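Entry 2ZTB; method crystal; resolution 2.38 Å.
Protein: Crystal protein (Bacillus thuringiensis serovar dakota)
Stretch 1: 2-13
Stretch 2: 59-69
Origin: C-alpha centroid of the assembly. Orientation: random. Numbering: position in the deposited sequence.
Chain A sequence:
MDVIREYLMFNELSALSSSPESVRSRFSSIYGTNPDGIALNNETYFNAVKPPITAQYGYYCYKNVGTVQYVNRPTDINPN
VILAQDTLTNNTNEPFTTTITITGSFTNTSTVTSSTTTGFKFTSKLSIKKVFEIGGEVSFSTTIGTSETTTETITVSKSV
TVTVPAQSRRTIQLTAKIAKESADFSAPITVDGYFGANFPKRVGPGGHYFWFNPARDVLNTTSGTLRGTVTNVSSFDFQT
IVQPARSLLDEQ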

# COMPACT_ATOMS: atom_id res chain seq x y z
N ASP A 2 3.22 8.61 6.20
CA ASP A 2 3.04 10.05 5.81
C ASP A 2 1.94 10.77 6.62
O ASP A 2 0.97 10.13 7.07
CB ASP A 2 2.78 10.17 4.29
CG ASP A 2 3.24 11.51 3.70
OD1 ASP A 2 4.26 12.10 4.17
OD2 ASP A 2 2.58 11.97 2.73
N VAL A 3 2.10 12.09 6.81
CA VAL A 3 1.11 12.93 7.49
C VAL A 3 0.16 13.61 6.48
O VAL A 3 0.46 14.65 5.89
CB VAL A 3 1.76 14.03 8.41
CG1 VAL A 3 0.80 14.39 9.58
CG2 VAL A 3 3.14 13.57 8.93
N ILE A 4 -1.00 13.00 6.30
CA ILE A 4 -1.97 13.45 5.30
C ILE A 4 -3.11 14.22 5.98
O ILE A 4 -3.57 13.85 7.06
CB ILE A 4 -2.46 12.24 4.44
CG1 ILE A 4 -1.32 11.75 3.53
CG2 ILE A 4 -3.71 12.58 3.62
CD1 ILE A 4 -1.35 10.26 3.23
N ARG A 5 -3.54 15.30 5.35
CA ARG A 5 -4.63 16.12 5.85
C ARG A 5 -5.34 16.78 4.69
O ARG A 5 -4.81 17.68 4.06
CB ARG A 5 -4.11 17.17 6.84
CG ARG A 5 -5.18 18.08 7.45
CD ARG A 5 -4.67 18.64 8.76
NE ARG A 5 -5.56 19.62 9.36
CZ ARG A 5 -6.54 19.34 10.22
NH1 ARG A 5 -6.78 18.09 10.60
NH2 ARG A 5 -7.28 20.33 10.71
N GLU A 6 -6.55 16.32 4.40
CA GLU A 6 -7.30 16.89 3.29
C GLU A 6 -8.78 17.02 3.63
O GLU A 6 -9.23 16.51 4.65
CB GLU A 6 -7.07 16.09 1.98
CG GLU A 6 -7.20 14.58 2.09
CD GLU A 6 -6.91 13.88 0.76
OE1 GLU A 6 -7.88 13.45 0.09
OE2 GLU A 6 -5.71 13.75 0.40
N TYR A 7 -9.50 17.73 2.77
CA TYR A 7 -10.92 17.93 2.93
C TYR A 7 -11.68 16.61 2.92
O TYR A 7 -11.32 15.66 2.21
CB TYR A 7 -11.46 18.85 1.84
CG TYR A 7 -11.09 20.32 1.98
CD1 TYR A 7 -10.88 20.90 3.24
CD2 TYR A 7 -10.96 21.13 0.86
CE1 TYR A 7 -10.54 22.25 3.37
CE2 TYR A 7 -10.63 22.48 0.97
CZ TYR A 7 -10.42 23.04 2.23
OH TYR A 7 -10.08 24.39 2.32
N LEU A 8 -12.73 16.55 3.73
CA LEU A 8 -13.68 15.47 3.68
C LEU A 8 -14.69 15.84 2.59
O LEU A 8 -15.07 17.01 2.45
CB LEU A 8 -14.34 15.27 5.04
CG LEU A 8 -15.35 14.11 5.18
CD1 LEU A 8 -14.65 12.75 5.15
CD2 LEU A 8 -16.19 14.29 6.47
N MET A 9 -15.07 14.86 1.78
CA MET A 9 -16.02 15.09 0.69
C MET A 9 -17.35 14.39 0.98
O MET A 9 -17.39 13.44 1.76
CB MET A 9 -15.42 14.59 -0.63
CG MET A 9 -14.00 15.13 -0.95
SD MET A 9 -14.01 16.90 -1.32
CE MET A 9 -14.82 16.95 -2.94
N PHE A 10 -18.44 14.85 0.36
CA PHE A 10 -19.75 14.22 0.52
C PHE A 10 -19.80 12.76 0.05
O PHE A 10 -20.57 11.96 0.60
CB PHE A 10 -20.87 15.03 -0.13
CG PHE A 10 -21.47 16.11 0.77
CD1 PHE A 10 -21.33 17.45 0.45
CD2 PHE A 10 -22.16 15.77 1.92
CE1 PHE A 10 -21.87 18.44 1.27
CE2 PHE A 10 -22.70 16.75 2.75
CZ PHE A 10 -22.56 18.09 2.42
N ASN A 11 -19.01 12.43 -0.98
CA ASN A 11 -19.01 11.08 -1.54
C ASN A 11 -18.19 10.08 -0.71
O ASN A 11 -18.06 8.92 -1.07
CB ASN A 11 -18.64 11.06 -3.04
CG ASN A 11 -17.15 11.38 -3.34
OD1 ASN A 11 -16.72 11.20 -4.48
ND2 ASN A 11 -16.39 11.84 -2.35
N GLU A 12 -17.68 10.56 0.42
CA GLU A 12 -16.91 9.77 1.37
C GLU A 12 -17.63 9.57 2.70
O GLU A 12 -17.09 8.93 3.60
CB GLU A 12 -15.62 10.50 1.73
CG GLU A 12 -14.59 10.54 0.68
CD GLU A 12 -13.37 11.26 1.17
OE1 GLU A 12 -12.38 10.55 1.46
OE2 GLU A 12 -13.42 12.50 1.32
N LEU A 13 -18.81 10.16 2.85
CA LEU A 13 -19.61 10.03 4.08
C LEU A 13 -19.89 8.58 4.46
O LEU A 13 -19.88 8.24 5.64
CB LEU A 13 -20.89 10.86 3.97
CG LEU A 13 -20.83 12.23 4.70
CD1 LEU A 13 -19.50 12.98 4.57
CD2 LEU A 13 -22.02 13.14 4.37
N TYR A 59 -15.68 27.41 8.23
CA TYR A 59 -15.81 26.16 8.98
C TYR A 59 -15.51 24.99 8.05
O TYR A 59 -16.30 24.68 7.16
CB TYR A 59 -17.23 26.01 9.53
CG TYR A 59 -17.54 26.89 10.71
CD1 TYR A 59 -17.93 28.23 10.54
CD2 TYR A 59 -17.44 26.38 12.00
CE1 TYR A 59 -18.20 29.05 11.64
CE2 TYR A 59 -17.72 27.18 13.11
CZ TYR A 59 -18.10 28.51 12.92
OH TYR A 59 -18.39 29.28 14.02
N TYR A 60 -14.34 24.37 8.24
CA TYR A 60 -13.89 23.29 7.36
C TYR A 60 -13.87 21.95 8.07
O TYR A 60 -14.07 21.88 9.28
CB TYR A 60 -12.51 23.62 6.77
CG TYR A 60 -12.55 24.81 5.85
CD1 TYR A 60 -12.16 26.09 6.29
CD2 TYR A 60 -13.03 24.68 4.54
CE1 TYR A 60 -12.22 27.19 5.45
CE2 TYR A 60 -13.10 25.77 3.70
CZ TYR A 60 -12.69 27.02 4.16
OH TYR A 60 -12.76 28.09 3.30
N CYS A 61 -13.66 20.89 7.30
CA CYS A 61 -13.67 19.53 7.83
C CYS A 61 -12.69 18.65 7.05
O CYS A 61 -12.73 18.59 5.82
CB CYS A 61 -15.09 18.96 7.79
SG CYS A 61 -15.28 17.34 8.51
N TYR A 62 -11.83 17.98 7.80
CA TYR A 62 -10.68 17.27 7.23
C TYR A 62 -10.68 15.82 7.64
O TYR A 62 -11.10 15.48 8.74
CB TYR A 62 -9.37 17.90 7.70
CG TYR A 62 -9.25 19.39 7.48
CD1 TYR A 62 -9.62 20.30 8.48
CD2 TYR A 62 -8.77 19.90 6.28
CE1 TYR A 62 -9.52 21.67 8.29
CE2 TYR A 62 -8.65 21.29 6.08
CZ TYR A 62 -9.03 22.16 7.09
OH TYR A 62 -8.91 23.52 6.89
N LYS A 63 -10.21 14.98 6.72
CA LYS A 63 -9.80 13.62 7.01
C LYS A 63 -8.26 13.60 7.07
O LYS A 63 -7.58 14.37 6.37
CB LYS A 63 -10.34 12.65 5.95
CG LYS A 63 -10.08 13.05 4.49
CD LYS A 63 -10.45 11.89 3.57
CE LYS A 63 -10.01 12.12 2.14
NZ LYS A 63 -10.78 13.14 1.36
N ASN A 64 -7.73 12.74 7.94
CA ASN A 64 -6.31 12.71 8.26
C ASN A 64 -5.85 11.27 8.32
O ASN A 64 -6.58 10.40 8.77
CB ASN A 64 -6.03 13.32 9.64
CG ASN A 64 -6.64 14.71 9.82
OD1 ASN A 64 -7.82 14.86 10.17
ND2 ASN A 64 -5.83 15.73 9.62
N VAL A 65 -4.61 11.03 7.89
CA VAL A 65 -3.93 9.76 8.12
C VAL A 65 -2.90 10.03 9.22
O VAL A 65 -2.17 11.01 9.16
CB VAL A 65 -3.26 9.21 6.83
CG1 VAL A 65 -2.60 7.85 7.06
CG2 VAL A 65 -4.27 9.12 5.68
N GLY A 66 -2.88 9.18 10.23
CA GLY A 66 -1.91 9.32 11.31
C GLY A 66 -0.62 8.61 10.95
O GLY A 66 -0.37 8.28 9.78
N THR A 67 0.20 8.35 11.96
CA THR A 67 1.49 7.72 11.78
C THR A 67 1.29 6.26 11.44
O THR A 67 0.52 5.56 12.11
CB THR A 67 2.35 7.87 13.05
OG1 THR A 67 2.29 9.23 13.50
CG2 THR A 67 3.80 7.49 12.80
N VAL A 68 1.97 5.83 10.37
CA VAL A 68 1.98 4.46 9.90
C VAL A 68 2.78 3.58 10.85
O VAL A 68 3.94 3.90 11.14
CB VAL A 68 2.59 4.38 8.47
CG1 VAL A 68 2.61 2.93 7.95
CG2 VAL A 68 1.82 5.28 7.49
N GLN A 69 2.18 2.51 11.36
CA GLN A 69 2.91 1.53 12.17
C GLN A 69 3.09 0.26 11.36
O GLN A 69 2.15 -0.21 10.73
CB GLN A 69 2.19 1.22 13.48
CG GLN A 69 1.66 2.44 14.26
CD GLN A 69 2.73 3.22 15.02
OE1 GLN A 69 2.47 4.32 15.51
NE2 GLN A 69 3.93 2.64 15.14

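The contact is centred on Lys 63, whose ammonium group is held by three acceptors of the first stretch. Lys 63 NZ forms a salt bridge with Glu 12 OE2 at 2.7 Å, donates a hydrogen bond to the carbonyl Tyr 7 O, also at 2.7 Å, and makes a weaker, longer salt bridge to Glu 6 OE1 at 3.2 Å. The same Glu 12 OE2 accepts a hydrogen bond from Met 9 N (2.9 Å), so one carboxylate oxygen both pairs with the buried lysine and ties the 3-10 segment back to the loop before it. With 141 Å² covered, Lys 63 contributes the largest buried area of any residue here.

Beneath these side chains, strands 4-7 and 61-65 run antiparallel, their axes at 154°. Glu 6 and Lys 63 form a reciprocal pair, Glu 6 N to Lys 63 O at 3.0 Å and Lys 63 N to Glu 6 O at 2.8 Å, and the ladder is extended by Leu 8 N to Cys 61 O (2.9 Å) and Val 65 N to Ile 4 O (3.1 Å). Between these rungs, alpha carbons approach carbonyls closely, as in Tyr 62 CA to Glu 6 O at 3.1 Å.

Arg 5 and Asn 64 share the sheet face opposite Glu 6 and Lys 63. The extended Arg 5 side chain lays its guanidinium flat on the Tyr 62 ring, with CZ 4.2 Å from the ring centroid in an off-centre cation-pi arrangement.

Tyr 7 packs against both Tyr 62 and Tyr 60. Each pair has near-parallel planes and centroids 5.5 Å apart, but the rings are slid so that they barely overlap; the closest carbons are Tyr 7 CE1 and Tyr 62 CE2, at 3.4 Å. Smaller apolar contacts complete the packing: Leu 8 CD2 meets Cys 61 SG, and Ile 4 CB meets Val 65 CG2, both at 3.8 Å.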